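Side-chain contacts in oxidoreductase (Thermotoga maritima, PDB 1ZH8), which probably catalyses an NADP-dependent oxidation or reduction of an alcohol-carbonyl pair whose substrate is not established: residues 26-31 with 177-182; 89-94 with 183-188; 164-169 with 205-210. All coordinates share one frame; numbering follows the deposited sequence. Where two conformers were deposited one is given.

In the fold
Contacts 1 and 2 lie side by side, their centres about 11 Å apart, and both touch NADP. Residues 26-31 and 89-94 of the Rossmann fold meet the consecutive segments 177-182 and 183-188, and the two contacts touch. They differ in burial: contact 1 is partly buried, with an exposed lysine on one flank, whereas contact 2 is buried and places a tryptophan and an arginine on the pyrophosphate. Contact 3 stands apart, its centre about 27 Å from that of contact 2 and about 28 Å from that of contact 1. It is buried and apolar, made of selenomethionine, tryptophan and alanine between strand and helix, and does not touch the cofactor.

Contact 1: residues 26-31 with 177-182; sequences CGIAAR and NNKYVH. With NAP (NADP nicotinamide-adenine-dinucleotide phosphate), chain D.
Ile28 meets Lys179 and Tyr180 through its two outer branches. CG2 stands anti to the backbone N while CG1 lies beside it (chi1 -63°), a split that puts CG2 between the tyrosine ring and the lysine chain and CD1 on the lysine. CD1 of Ile28 touches CG of Lys179 at 3.7 Å, and the lysine CD rests against both isoleucine methyls. The lysine chain bends at chi3, and its NZ ends in a salt bridge with Glu32. Ile28 CG2 also approaches Tyr180 CE1 obliquely, at 3.7 Å. The same ring carbon, CE1 of Tyr180, reaches NADP C5N of the nicotinamide at 3.6 Å, while phosphate oxygen O2N lies near the ring plane at its edge.

The isoleucine starts helix 28-39 in the strand-turn-helix of a Rossmann fold, where Gly25, Gly27 and Ala30 fit the GxGxxA pattern. Gly27 takes the N-cap position, and a CB there would run into NADP O5B. The first amides of the helix hold the pyrophosphate with nearly straight bonds. Ile28 N lies 3.0 Å from NADP O1A (174°). Ala29 N lies 2.8 Å from NADP O1N (168°). On the other segment, Asn178 OD1 accepts from Tyr180 N in its carbonyl plane at 2.8 Å, an Asx turn that ties the tyrosine backbone to the asparagine two residues earlier.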
# COMPACT_ATOMS: atom_id res chain seq x y z
N CYS A 26 1.36 -1.09 -38.18
CA CYS A 26 2.57 -0.29 -38.21
C CYS A 26 2.37 1.01 -37.44
O CYS A 26 2.20 2.09 -38.03
CB CYS A 26 2.92 0.01 -39.66
SG CYS A 26 3.14 -1.48 -40.67
N GLY A 27 2.37 0.90 -36.12
CA GLY A 27 2.16 2.04 -35.24
C GLY A 27 3.37 2.23 -34.34
O GLY A 27 4.50 1.86 -34.69
N ILE A 28 3.12 2.76 -33.14
CA ILE A 28 4.20 3.15 -32.27
C ILE A 28 5.11 1.97 -31.91
O ILE A 28 6.33 2.02 -32.17
CB ILE A 28 3.68 3.90 -31.03
CG1 ILE A 28 2.99 5.19 -31.48
CG2 ILE A 28 4.83 4.25 -30.08
CD1 ILE A 28 2.16 5.85 -30.36
N ALA A 29 4.53 0.91 -31.36
CA ALA A 29 5.33 -0.25 -30.96
C ALA A 29 6.14 -0.82 -32.12
O ALA A 29 7.34 -1.09 -31.98
CB ALA A 29 4.47 -1.30 -30.34
N ALA A 30 5.50 -0.99 -33.28
CA ALA A 30 6.20 -1.56 -34.41
C ALA A 30 7.42 -0.71 -34.82
O ALA A 30 8.50 -1.25 -35.03
CB ALA A 30 5.25 -1.76 -35.58
N ARG A 31 7.23 0.60 -34.93
CA ARG A 31 8.27 1.49 -35.39
C ARG A 31 9.36 1.65 -34.35
O ARG A 31 10.55 1.64 -34.67
CB ARG A 31 7.70 2.89 -35.67
CG ARG A 31 6.94 3.09 -36.98
CD ARG A 31 6.75 4.60 -37.26
NE ARG A 31 5.73 5.14 -36.37
CZ ARG A 31 5.95 5.95 -35.33
NH1 ARG A 31 7.18 6.37 -35.02
NH2 ARG A 31 4.92 6.33 -34.60
N ASN A 177 1.03 15.63 -23.95
CA ASN A 177 2.13 15.45 -24.91
C ASN A 177 2.60 14.01 -25.03
O ASN A 177 3.56 13.74 -25.74
CB ASN A 177 3.34 16.31 -24.54
CG ASN A 177 3.02 17.78 -24.54
OD1 ASN A 177 2.64 18.35 -25.56
ND2 ASN A 177 3.20 18.41 -23.39
N ASN A 178 1.95 13.09 -24.34
CA ASN A 178 2.32 11.70 -24.43
C ASN A 178 1.64 11.09 -25.65
O ASN A 178 0.42 11.22 -25.82
CB ASN A 178 1.92 10.99 -23.17
CG ASN A 178 2.34 9.54 -23.16
OD1 ASN A 178 1.99 8.76 -24.06
ND2 ASN A 178 3.07 9.16 -22.13
N LYS A 179 2.42 10.43 -26.49
CA LYS A 179 1.92 9.88 -27.75
C LYS A 179 0.88 8.75 -27.59
O LYS A 179 -0.04 8.62 -28.40
CB LYS A 179 3.08 9.42 -28.64
CG LYS A 179 3.84 8.22 -28.05
CD LYS A 179 5.01 7.79 -28.90
CE LYS A 179 6.31 8.37 -28.40
NZ LYS A 179 7.24 8.47 -29.55
N TYR A 180 1.00 7.93 -26.54
CA TYR A 180 0.09 6.80 -26.37
C TYR A 180 -1.32 7.27 -26.05
O TYR A 180 -2.30 6.62 -26.39
CB TYR A 180 0.56 5.86 -25.26
CG TYR A 180 1.85 5.15 -25.55
CD1 TYR A 180 1.95 4.26 -26.62
CD2 TYR A 180 2.97 5.35 -24.74
CE1 TYR A 180 3.16 3.59 -26.89
CE2 TYR A 180 4.18 4.70 -24.99
CZ TYR A 180 4.27 3.82 -26.06
OH TYR A 180 5.46 3.17 -26.30
N VAL A 181 -1.39 8.42 -25.40
CA VAL A 181 -2.66 9.02 -25.00
C VAL A 181 -3.58 9.33 -26.20
O VAL A 181 -4.81 9.34 -26.07
CB VAL A 181 -2.37 10.28 -24.14
CG1 VAL A 181 -3.53 11.25 -24.12
CG2 VAL A 181 -1.96 9.85 -22.73
N HIS A 182 -2.99 9.56 -27.37
CA HIS A 182 -3.77 10.02 -28.52
C HIS A 182 -4.26 8.94 -29.50
O HIS A 182 -4.97 9.26 -30.46
CB HIS A 182 -3.03 11.15 -29.24
CG HIS A 182 -2.88 12.37 -28.39
ND1 HIS A 182 -3.95 13.15 -28.03
CD2 HIS A 182 -1.80 12.90 -27.77
CE1 HIS A 182 -3.54 14.14 -27.26
NE2 HIS A 182 -2.23 14.02 -27.09
PA NAP D . -0.84 2.20 -32.20
O1A NAP D . 0.21 3.23 -32.42
O2A NAP D . -2.21 2.73 -32.31
O5B NAP D . -0.56 0.97 -33.19
C5B NAP D . -1.63 0.19 -33.68
C4B NAP D . -1.40 -0.02 -35.16
O4B NAP D . -2.32 -0.98 -35.67
C3B NAP D . -1.63 1.26 -35.96
O3B NAP D . -0.69 1.22 -36.99
C2B NAP D . -3.04 1.03 -36.50
O2B NAP D . -3.60 1.77 -37.58
C1B NAP D . -2.96 -0.44 -36.82
N9A NAP D . -4.29 -1.01 -37.00
C8A NAP D . -5.46 -0.65 -36.38
N7A NAP D . -6.45 -1.46 -36.84
C5A NAP D . -5.91 -2.32 -37.74
C6A NAP D . -6.45 -3.34 -38.51
N6A NAP D . -7.74 -3.62 -38.46
N1A NAP D . -5.63 -4.08 -39.34
C2A NAP D . -4.30 -3.78 -39.42
N3A NAP D . -3.76 -2.77 -38.67
C4A NAP D . -4.55 -2.05 -37.84
O3 NAP D . -0.67 1.60 -30.73
PN NAP D . 0.68 0.92 -30.18
O1N NAP D . 1.70 0.63 -31.24
O2N NAP D . 0.95 1.75 -29.02
O5D NAP D . 0.21 -0.51 -29.63
C5D NAP D . 0.03 -1.66 -30.44
C4D NAP D . 0.23 -2.91 -29.58
O4D NAP D . 1.52 -2.85 -28.98
C3D NAP D . -0.79 -2.95 -28.43
O3D NAP D . -1.26 -4.27 -28.24
C2D NAP D . -0.02 -2.52 -27.21
O2D NAP D . -0.50 -3.10 -26.02
C1D NAP D . 1.40 -2.96 -27.57
N1N NAP D . 2.39 -2.14 -26.88
C2N NAP D . 3.28 -2.76 -26.06
C3N NAP D . 4.25 -2.03 -25.37
C7N NAP D . 5.37 -2.73 -24.64
O7N NAP D . 6.28 -1.92 -23.94
N7N NAP D . 5.50 -4.07 -24.66
C4N NAP D . 4.30 -0.64 -25.53
C5N NAP D . 3.39 -0.01 -26.39
C6N NAP D . 2.43 -0.77 -27.06
P2B NAP D . -2.95 2.68 -38.73
O1X NAP D . -2.49 1.84 -39.91
O2X NAP D . -1.75 3.45 -38.21
O3X NAP D . -4.07 3.61 -39.14

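Contact 2: residues 89-94 with 183-188; sequences TLPVEL and TDWRKK. With NAP (NADP nicotinamide-adenine-dinucleotide phosphate), chain D.
Pro91 covers one face of the Trp185 indole, the two side chains crossing at about a right angle. Trp185 CG sits between the backbone N and the carbonyl carbon (chi1 65°), which lays the indole beneath Pro91 with NE1 at the pyrophosphate. Its CB meets Pro91 CB at 3.8 Å and its CG the same carbon at 3.6 Å. CD1 packs on Pro91 CG and near NADP O2A. CD2 lies under Pro91 CA, which stands 3.8 Å from the centroid of the Trp185 five-membered ring, 13° off the normal, a CH-pi contact. NE1 donates to NADP O2A at 3.1 Å (149°), with a weak second bond to O3. CE3 sits near Val92 N, CZ3 touches Val92 CG1 at 4.0 Å, CZ2 lies against NADP O5D and O3, and CH2 reaches NADP C3D at 3.6 Å.

The opposite face carries Arg186 CG and Thr183 OG1, both offset toward the rim. The guanidinium of Arg186 lies with one face over Trp185 CZ2, and its NH1 and NH2 grip NADP O2N from 2.8 and 2.7 Å. Arg186 NE pairs with Asp198, which should fix its rotation. Arg186 thus probably offsets part of the pyrophosphate charge, while Trp185 adds a neutral N-H.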
# COMPACT_ATOMS: atom_id res chain seq x y z
N THR A 89 1.12 -5.99 -33.70
CA THR A 89 1.21 -4.82 -32.83
C THR A 89 -0.03 -3.97 -33.05
O THR A 89 0.02 -2.90 -33.66
CB THR A 89 2.49 -4.00 -33.12
OG1 THR A 89 2.71 -3.96 -34.53
CG2 THR A 89 3.70 -4.66 -32.45
N LEU A 90 -1.16 -4.48 -32.56
CA LEU A 90 -2.47 -3.98 -32.92
C LEU A 90 -3.23 -3.50 -31.70
O LEU A 90 -2.80 -3.77 -30.56
CB LEU A 90 -3.28 -5.11 -33.54
CG LEU A 90 -2.66 -5.65 -34.83
CD1 LEU A 90 -3.23 -7.01 -35.13
CD2 LEU A 90 -2.94 -4.69 -35.94
N PRO A 91 -4.36 -2.81 -31.93
CA PRO A 91 -5.33 -2.61 -30.87
C PRO A 91 -5.68 -3.97 -30.28
O PRO A 91 -5.97 -4.92 -31.02
CB PRO A 91 -6.54 -2.01 -31.60
CG PRO A 91 -5.96 -1.31 -32.78
CD PRO A 91 -4.78 -2.17 -33.20
N VAL A 92 -5.65 -4.07 -28.97
CA VAL A 92 -5.82 -5.33 -28.28
C VAL A 92 -7.13 -6.09 -28.68
O VAL A 92 -7.15 -7.33 -28.68
CB VAL A 92 -5.63 -5.14 -26.75
CG1 VAL A 92 -6.61 -4.11 -26.21
CG2 VAL A 92 -5.76 -6.42 -26.00
N GLU A 93 -8.17 -5.36 -29.08
CA GLU A 93 -9.43 -5.98 -29.55
C GLU A 93 -9.21 -6.96 -30.72
O GLU A 93 -10.05 -7.84 -30.96
CB GLU A 93 -10.49 -4.92 -29.95
CG GLU A 93 -10.16 -4.15 -31.21
CD GLU A 93 -10.97 -2.87 -31.38
OE1 GLU A 93 -12.12 -2.95 -31.88
OE2 GLU A 93 -10.46 -1.78 -31.04
N LEU A 94 -8.07 -6.80 -31.42
CA LEU A 94 -7.78 -7.60 -32.60
C LEU A 94 -6.95 -8.86 -32.34
O LEU A 94 -6.92 -9.73 -33.21
CB LEU A 94 -7.10 -6.76 -33.70
CG LEU A 94 -7.86 -5.52 -34.20
CD1 LEU A 94 -7.00 -4.76 -35.20
CD2 LEU A 94 -9.27 -5.86 -34.79
N THR A 183 -3.91 7.69 -29.24
CA THR A 183 -4.35 6.58 -30.07
C THR A 183 -5.82 6.22 -29.78
O THR A 183 -6.26 6.18 -28.62
CB THR A 183 -3.48 5.35 -29.85
OG1 THR A 183 -3.46 5.03 -28.45
CG2 THR A 183 -2.07 5.61 -30.35
N ASP A 184 -6.55 5.96 -30.86
CA ASP A 184 -8.01 5.77 -30.82
C ASP A 184 -8.49 4.66 -29.86
O ASP A 184 -9.44 4.85 -29.08
CB ASP A 184 -8.59 5.60 -32.24
CG ASP A 184 -7.97 4.41 -33.03
OD1 ASP A 184 -7.25 3.56 -32.47
OD2 ASP A 184 -8.24 4.31 -34.24
N TRP A 185 -7.80 3.52 -29.90
CA TRP A 185 -8.19 2.36 -29.10
C TRP A 185 -7.83 2.49 -27.61
O TRP A 185 -8.33 1.71 -26.78
CB TRP A 185 -7.62 1.07 -29.71
CG TRP A 185 -6.10 1.01 -29.68
CD1 TRP A 185 -5.22 1.55 -30.61
CD2 TRP A 185 -5.28 0.40 -28.67
NE1 TRP A 185 -3.92 1.29 -30.23
CE2 TRP A 185 -3.93 0.59 -29.05
CE3 TRP A 185 -5.56 -0.30 -27.48
CZ2 TRP A 185 -2.86 0.10 -28.28
CZ3 TRP A 185 -4.51 -0.77 -26.72
CH2 TRP A 185 -3.17 -0.56 -27.12
N ARG A 186 -6.96 3.44 -27.27
CA ARG A 186 -6.72 3.81 -25.86
C ARG A 186 -7.66 4.93 -25.34
O ARG A 186 -7.97 4.98 -24.16
CB ARG A 186 -5.25 4.19 -25.61
CG ARG A 186 -4.24 3.01 -25.74
CD ARG A 186 -2.81 3.45 -25.36
NE ARG A 186 -1.81 2.39 -25.50
CZ ARG A 186 -1.02 2.21 -26.57
NH1 ARG A 186 -1.09 3.01 -27.64
NH2 ARG A 186 -0.14 1.21 -26.56
N LYS A 187 -8.11 5.81 -26.22
CA LYS A 187 -9.00 6.91 -25.84
C LYS A 187 -10.40 6.39 -25.49
O LYS A 187 -11.08 6.92 -24.60
CB LYS A 187 -9.14 7.94 -26.98
CG LYS A 187 -7.90 8.78 -27.27
CD LYS A 187 -8.13 9.70 -28.49
CE LYS A 187 -9.19 10.76 -28.18
NZ LYS A 187 -9.52 11.60 -29.35
N LYS A 188 -10.81 5.37 -26.24
CA LYS A 188 -12.09 4.71 -26.05
C LYS A 188 -11.77 3.24 -25.85
O LYS A 188 -11.93 2.46 -26.78
CB LYS A 188 -13.02 4.88 -27.26
CG LYS A 188 -13.43 6.32 -27.55
CD LYS A 188 -14.88 6.44 -28.08
CE LYS A 188 -15.08 5.75 -29.43
NZ LYS A 188 -16.51 5.82 -29.88
PA NAP D . -0.84 2.20 -32.20
O1A NAP D . 0.21 3.23 -32.42
O2A NAP D . -2.21 2.73 -32.31
O5B NAP D . -0.56 0.97 -33.19
C5B NAP D . -1.63 0.19 -33.68
C4B NAP D . -1.40 -0.02 -35.16
O4B NAP D . -2.32 -0.98 -35.67
C3B NAP D . -1.63 1.26 -35.96
O3B NAP D . -0.69 1.22 -36.99
C2B NAP D . -3.04 1.03 -36.50
O2B NAP D . -3.60 1.77 -37.58
C1B NAP D . -2.96 -0.44 -36.82
N9A NAP D . -4.29 -1.01 -37.00
C8A NAP D . -5.46 -0.65 -36.38
N7A NAP D . -6.45 -1.46 -36.84
C5A NAP D . -5.91 -2.32 -37.74
C6A NAP D . -6.45 -3.34 -38.51
N6A NAP D . -7.74 -3.62 -38.46
N1A NAP D . -5.63 -4.08 -39.34
C2A NAP D . -4.30 -3.78 -39.42
N3A NAP D . -3.76 -2.77 -38.67
C4A NAP D . -4.55 -2.05 -37.84
O3 NAP D . -0.67 1.60 -30.73
PN NAP D . 0.68 0.92 -30.18
O1N NAP D . 1.70 0.63 -31.24
O2N NAP D . 0.95 1.75 -29.02
O5D NAP D . 0.21 -0.51 -29.63
C5D NAP D . 0.03 -1.66 -30.44
C4D NAP D . 0.23 -2.91 -29.58
O4D NAP D . 1.52 -2.85 -28.98
C3D NAP D . -0.79 -2.95 -28.43
O3D NAP D . -1.26 -4.27 -28.24
C2D NAP D . -0.02 -2.52 -27.21
O2D NAP D . -0.50 -3.10 -26.02
C1D NAP D . 1.40 -2.96 -27.57
N1N NAP D . 2.39 -2.14 -26.88
C2N NAP D . 3.28 -2.76 -26.06
C3N NAP D . 4.25 -2.03 -25.37
C7N NAP D . 5.37 -2.73 -24.64
O7N NAP D . 6.28 -1.92 -23.94
N7N NAP D . 5.50 -4.07 -24.66
C4N NAP D . 4.30 -0.64 -25.53
C5N NAP D . 3.39 -0.01 -26.39
C6N NAP D . 2.43 -0.77 -27.06
P2B NAP D . -2.95 2.68 -38.73
O1X NAP D . -2.49 1.84 -39.91
O2X NAP D . -1.75 3.45 -38.21
O3X NAP D . -4.07 3.61 -39.14

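Contact 3: residues 164-169 with 205-210; sequences VFMNWQ and AAMRLI
The indole of Trp168 presents the rim of its six-membered ring to Met207 and Ala206. Met207 CG lies at the edge, near the ring plane, 3.9 Å from Trp168 CE3; Ala206 CB comes in obliquely, 3.7 Å from Trp168 CZ3. Phe260 stacks on the indole, His203 meets it edge-to-face, and NE1 is hydrogen-bonded to Glu258. Trp168 CG stands roughly opposite its own backbone N across the CA-CB bond (chi1 -159°), which carries the ring from the strand to the helix. With an alanine here the strand would probably lose its hold on Ala206 and on the CG of Met207, opening a gap beneath the helix and leaving Glu258 without its indole mate.

Two residues earlier on the strand, selenomethionine Met166 crosses Met207, also selenomethionine, at about a right angle. CE of Met166 touches SE of Met207 at 3.6 Å, and SE of Met166 lies 3.8 Å from CG of Met207. The Met166 chain bends at chi2 and chi3 to bring its methyl there, and Phe238 and Phe240 pack on both residues.

Asn167 has its CB directed away from the helix, on the side of the sheet where Asn167 of the second subunit packs against it. At the start of this segment, Val164 and Phe165 both face Thr263 in a classic beta bulge.

The axes of the short segments 164-169 and 205-210 run nearly antiparallel, at 159°, 11.4 Å apart at closest approach. Such a helix laid over one face of a large mixed sheet, whose other face meets a second subunit, is characteristic of the C-terminal domain of GFO/IDH/MocA enzymes.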
# COMPACT_ATOMS: atom_id res chain seq x y z
N VAL A 164 8.49 -10.90 3.18
CA VAL A 164 7.35 -10.53 4.03
C VAL A 164 6.36 -9.60 3.31
O VAL A 164 5.16 -9.87 3.30
CB VAL A 164 7.81 -9.84 5.36
CG1 VAL A 164 6.60 -9.34 6.16
CG2 VAL A 164 8.68 -10.78 6.21
N PHE A 165 6.88 -8.52 2.72
CA PHE A 165 6.09 -7.42 2.15
C PHE A 165 6.78 -6.78 0.94
O PHE A 165 7.94 -6.39 1.02
CB PHE A 165 5.84 -6.35 3.24
CG PHE A 165 5.18 -5.07 2.74
CD1 PHE A 165 3.83 -5.05 2.40
CD2 PHE A 165 5.90 -3.89 2.64
CE1 PHE A 165 3.22 -3.86 1.95
CE2 PHE A 165 5.31 -2.70 2.17
CZ PHE A 165 3.96 -2.69 1.84
N MSE A 166 6.06 -6.66 -0.17
CA MSE A 166 6.54 -5.86 -1.29
C MSE A 166 5.60 -4.69 -1.57
O MSE A 166 4.37 -4.80 -1.43
CB MSE A 166 6.79 -6.68 -2.57
CG MSE A 166 5.61 -7.34 -3.14
SE MSE A 166 5.40 -7.15 -5.13
CE MSE A 166 4.69 -5.29 -5.07
N ASN A 167 6.19 -3.55 -1.95
CA ASN A 167 5.43 -2.38 -2.37
C ASN A 167 5.99 -1.84 -3.67
O ASN A 167 7.20 -1.65 -3.83
CB ASN A 167 5.47 -1.31 -1.27
CG ASN A 167 4.66 -0.06 -1.61
OD1 ASN A 167 5.02 1.03 -1.19
ND2 ASN A 167 3.57 -0.22 -2.35
N TRP A 168 5.10 -1.65 -4.63
CA TRP A 168 5.47 -1.03 -5.88
C TRP A 168 4.51 0.14 -6.08
O TRP A 168 3.29 -0.05 -6.18
CB TRP A 168 5.37 -2.02 -7.04
CG TRP A 168 6.18 -1.68 -8.26
CD1 TRP A 168 6.86 -0.52 -8.51
CD2 TRP A 168 6.34 -2.49 -9.44
NE1 TRP A 168 7.45 -0.57 -9.75
CE2 TRP A 168 7.16 -1.77 -10.34
CE3 TRP A 168 5.87 -3.76 -9.82
CZ2 TRP A 168 7.55 -2.28 -11.59
CZ3 TRP A 168 6.26 -4.27 -11.06
CH2 TRP A 168 7.08 -3.53 -11.94
N GLN A 169 5.07 1.34 -6.10
CA GLN A 169 4.31 2.55 -6.34
C GLN A 169 4.82 3.20 -7.58
O GLN A 169 6.00 3.53 -7.66
CB GLN A 169 4.50 3.56 -5.21
CG GLN A 169 4.05 3.05 -3.92
CD GLN A 169 3.85 4.16 -2.96
OE1 GLN A 169 3.48 5.28 -3.35
NE2 GLN A 169 4.10 3.88 -1.68
N ALA A 205 3.35 -9.19 -14.48
CA ALA A 205 4.36 -10.09 -14.99
C ALA A 205 5.58 -10.07 -14.05
O ALA A 205 6.05 -11.13 -13.58
CB ALA A 205 4.74 -9.73 -16.42
N ALA A 206 6.03 -8.86 -13.72
CA ALA A 206 7.21 -8.71 -12.86
C ALA A 206 7.00 -9.27 -11.46
O ALA A 206 7.85 -10.00 -10.95
CB ALA A 206 7.67 -7.26 -12.81
N MSE A 207 5.87 -8.96 -10.85
CA MSE A 207 5.61 -9.43 -9.48
C MSE A 207 5.53 -10.97 -9.45
O MSE A 207 6.04 -11.61 -8.51
CB MSE A 207 4.35 -8.79 -8.94
CG MSE A 207 4.48 -7.28 -8.85
SE MSE A 207 2.95 -6.39 -8.05
CE MSE A 207 1.88 -6.01 -9.67
N ARG A 208 4.92 -11.55 -10.48
CA ARG A 208 4.82 -13.01 -10.54
C ARG A 208 6.19 -13.65 -10.78
O ARG A 208 6.48 -14.73 -10.26
CB ARG A 208 3.79 -13.48 -11.59
CG ARG A 208 2.34 -13.02 -11.33
CD ARG A 208 1.38 -13.48 -12.46
NE ARG A 208 1.57 -14.89 -12.79
CZ ARG A 208 2.15 -15.34 -13.91
NH1 ARG A 208 2.56 -14.48 -14.83
NH2 ARG A 208 2.30 -16.64 -14.12
N LEU A 209 7.03 -12.98 -11.56
CA LEU A 209 8.35 -13.53 -11.82
C LEU A 209 9.18 -13.59 -10.53
O LEU A 209 9.86 -14.59 -10.25
CB LEU A 209 9.06 -12.69 -12.87
CG LEU A 209 10.51 -13.04 -13.22
CD1 LEU A 209 10.56 -14.37 -13.96
CD2 LEU A 209 11.12 -11.92 -14.07
N ILE A 210 9.09 -12.53 -9.74
CA ILE A 210 9.93 -12.40 -8.57
C ILE A 210 9.37 -13.19 -7.40
O ILE A 210 10.13 -13.82 -6.68
CB ILE A 210 10.13 -10.92 -8.17
CG1 ILE A 210 10.86 -10.16 -9.29
CG2 ILE A 210 10.95 -10.82 -6.88
CD1 ILE A 210 10.66 -8.68 -9.25